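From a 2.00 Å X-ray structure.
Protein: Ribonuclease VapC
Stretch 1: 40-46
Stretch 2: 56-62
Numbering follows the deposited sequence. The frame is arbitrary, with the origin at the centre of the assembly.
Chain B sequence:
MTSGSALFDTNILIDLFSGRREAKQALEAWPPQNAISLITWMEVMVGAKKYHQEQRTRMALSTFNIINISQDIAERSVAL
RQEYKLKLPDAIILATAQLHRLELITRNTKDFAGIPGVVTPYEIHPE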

# COMPACT_ATOMS: atom_id res chain seq x y z
N THR B 40 -7.17 4.66 -0.67
CA THR B 40 -8.50 5.23 -0.88
C THR B 40 -9.10 4.73 -2.19
O THR B 40 -10.28 4.40 -2.25
CB THR B 40 -8.45 6.77 -0.88
OG1 THR B 40 -8.12 7.24 0.43
CG2 THR B 40 -9.80 7.35 -1.28
N TRP B 41 -8.28 4.65 -3.24
CA TRP B 41 -8.72 4.15 -4.53
C TRP B 41 -9.34 2.75 -4.40
O TRP B 41 -10.40 2.49 -4.95
CB TRP B 41 -7.56 4.12 -5.54
CG TRP B 41 -7.99 3.85 -6.96
CD1 TRP B 41 -8.29 4.77 -7.91
CD2 TRP B 41 -8.14 2.56 -7.58
NE1 TRP B 41 -8.64 4.15 -9.09
CE2 TRP B 41 -8.55 2.79 -8.91
CE3 TRP B 41 -7.99 1.25 -7.14
CZ2 TRP B 41 -8.80 1.75 -9.81
CZ3 TRP B 41 -8.23 0.21 -8.03
CH2 TRP B 41 -8.64 0.47 -9.35
N MET B 42 -8.66 1.88 -3.66
CA MET B 42 -9.13 0.51 -3.47
C MET B 42 -10.43 0.43 -2.68
O MET B 42 -11.34 -0.31 -3.06
CB MET B 42 -8.05 -0.32 -2.77
CG MET B 42 -6.82 -0.58 -3.61
SD MET B 42 -5.68 -1.75 -2.85
CE MET B 42 -4.55 -0.63 -2.03
N GLU B 43 -10.53 1.19 -1.59
CA GLU B 43 -11.71 1.16 -0.74
C GLU B 43 -12.93 1.77 -1.43
O GLU B 43 -14.06 1.41 -1.12
CB GLU B 43 -11.45 1.87 0.59
CG GLU B 43 -10.47 1.14 1.50
CD GLU B 43 -10.63 1.54 2.96
OE1 GLU B 43 -11.73 2.00 3.34
OE2 GLU B 43 -9.66 1.39 3.73
N VAL B 44 -12.70 2.71 -2.34
CA VAL B 44 -13.79 3.28 -3.12
C VAL B 44 -14.24 2.29 -4.19
O VAL B 44 -15.44 2.14 -4.45
CB VAL B 44 -13.38 4.62 -3.78
CG1 VAL B 44 -14.47 5.10 -4.73
CG2 VAL B 44 -13.12 5.67 -2.71
N MET B 45 -13.29 1.59 -4.80
CA MET B 45 -13.59 0.61 -5.84
C MET B 45 -14.37 -0.58 -5.29
O MET B 45 -15.10 -1.24 -6.03
CB MET B 45 -12.30 0.13 -6.52
CG MET B 45 -11.66 1.17 -7.43
SD MET B 45 -12.78 1.82 -8.68
CE MET B 45 -13.13 0.35 -9.63
N VAL B 46 -14.20 -0.86 -4.00
CA VAL B 46 -15.00 -1.87 -3.33
C VAL B 46 -16.48 -1.48 -3.41
O VAL B 46 -17.34 -2.31 -3.67
CB VAL B 46 -14.58 -2.05 -1.85
CG1 VAL B 46 -15.71 -2.68 -1.04
CG2 VAL B 46 -13.31 -2.87 -1.76
N ARG B 56 -17.66 4.06 -14.24
CA ARG B 56 -17.89 5.48 -14.03
C ARG B 56 -17.14 6.02 -12.81
O ARG B 56 -16.71 7.17 -12.79
CB ARG B 56 -19.39 5.75 -13.88
CG ARG B 56 -20.04 6.30 -15.14
CD ARG B 56 -21.56 6.12 -15.12
NE ARG B 56 -21.97 4.83 -15.65
CZ ARG B 56 -23.19 4.32 -15.52
NH1 ARG B 56 -24.13 5.00 -14.87
NH2 ARG B 56 -23.48 3.13 -16.04
N THR B 57 -16.98 5.18 -11.79
CA THR B 57 -16.22 5.56 -10.61
C THR B 57 -14.74 5.63 -10.94
O THR B 57 -14.06 6.60 -10.59
CB THR B 57 -16.43 4.57 -9.46
OG1 THR B 57 -17.82 4.52 -9.11
CG2 THR B 57 -15.62 4.99 -8.24
N ARG B 58 -14.25 4.59 -11.61
CA ARG B 58 -12.87 4.55 -12.08
C ARG B 58 -12.56 5.75 -12.97
O ARG B 58 -11.44 6.27 -12.96
CB ARG B 58 -12.63 3.23 -12.83
CG ARG B 58 -11.35 3.18 -13.65
CD ARG B 58 -10.84 1.75 -13.83
NE ARG B 58 -11.89 0.73 -13.66
CZ ARG B 58 -12.79 0.41 -14.59
NH1 ARG B 58 -12.79 1.02 -15.77
NH2 ARG B 58 -13.69 -0.53 -14.34
N MET B 59 -13.56 6.21 -13.72
CA MET B 59 -13.42 7.41 -14.54
C MET B 59 -13.23 8.66 -13.69
O MET B 59 -12.36 9.48 -13.96
CB MET B 59 -14.64 7.59 -15.44
CG MET B 59 -14.62 6.73 -16.70
SD MET B 59 -16.11 6.93 -17.71
CE MET B 59 -15.76 5.81 -19.05
N ALA B 60 -14.05 8.79 -12.65
CA ALA B 60 -13.98 9.96 -11.77
C ALA B 60 -12.71 9.97 -10.94
O ALA B 60 -12.11 11.02 -10.72
CB ALA B 60 -15.21 10.00 -10.88
N LEU B 61 -12.30 8.79 -10.47
CA LEU B 61 -11.13 8.68 -9.61
C LEU B 61 -9.83 8.98 -10.34
O LEU B 61 -8.86 9.44 -9.74
CB LEU B 61 -11.05 7.28 -9.00
CG LEU B 61 -12.11 6.95 -7.94
CD1 LEU B 61 -11.87 5.57 -7.35
CD2 LEU B 61 -12.12 8.00 -6.85
N SER B 62 -9.81 8.74 -11.65
CA SER B 62 -8.60 8.93 -12.45
C SER B 62 -8.27 10.40 -12.66
O SER B 62 -7.21 10.74 -13.19
CB SER B 62 -8.74 8.22 -13.80
OG SER B 62 -9.81 8.76 -14.55
O HOH W 1 -8.98 5.18 -11.42

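Two helices run nearly antiparallel here, their N-to-C directions 156° apart and their axes 10.4 Å apart at closest approach. No direct hydrogen bond links them; apolar packing and one water do the work, over 298 Å² of buried surface.

Stretch 2 opens with Arg-56, out of reach of the other helix and exposed, as suits its charge. One residue on, Thr-57 points its CA-to-CB bond toward stretch 1. Its chi1 of m presents the methyl, and CG2 lies 3.7 Å from CG1 of Val-44 and 4.3 Å from SD of Met-45. The hydroxyl, OG1, is satisfied elsewhere in the structure, so a buried threonine can serve this contact as a small apolar residue.

Arg-58 is partly exposed, its CA-to-CB bond sideways to stretch 1. Its NE comes 4.2 Å from CE of Met-45, whose CA-to-CB bond is sideways but whose m, m, m side chain ends nearer to stretch 2. The backbone of Arg-58 contributes too: a water donates to its O at 3.1 Å and accepts from NE1 of Trp-41 at 2.6 Å. The indole donor is thus satisfied beside an otherwise greasy contact.

Met-59 and Ala-60 take no part, as the helix turns them out of reach. A full turn after Thr-57, Leu-61 points toward stretch 1 and gives up 76 Å², the largest share of any residue. Its CD1 is the hub, 3.7 Å from CD1 of Trp-41, 3.7 Å from CG1 of Val-44 and 4.1 Å from SD of Met-45. CD1 of Leu-61 also makes an off-centre CH-pi contact, 4.1 Å from the centroid of the Trp-41 five-membered ring. Val-44, pointing toward stretch 2, meets both Thr-57 and Leu-61 through CG1. Finally, Ser-62 turns back on its own stretch, its OG donating to O of Met-59 at 2.7 Å.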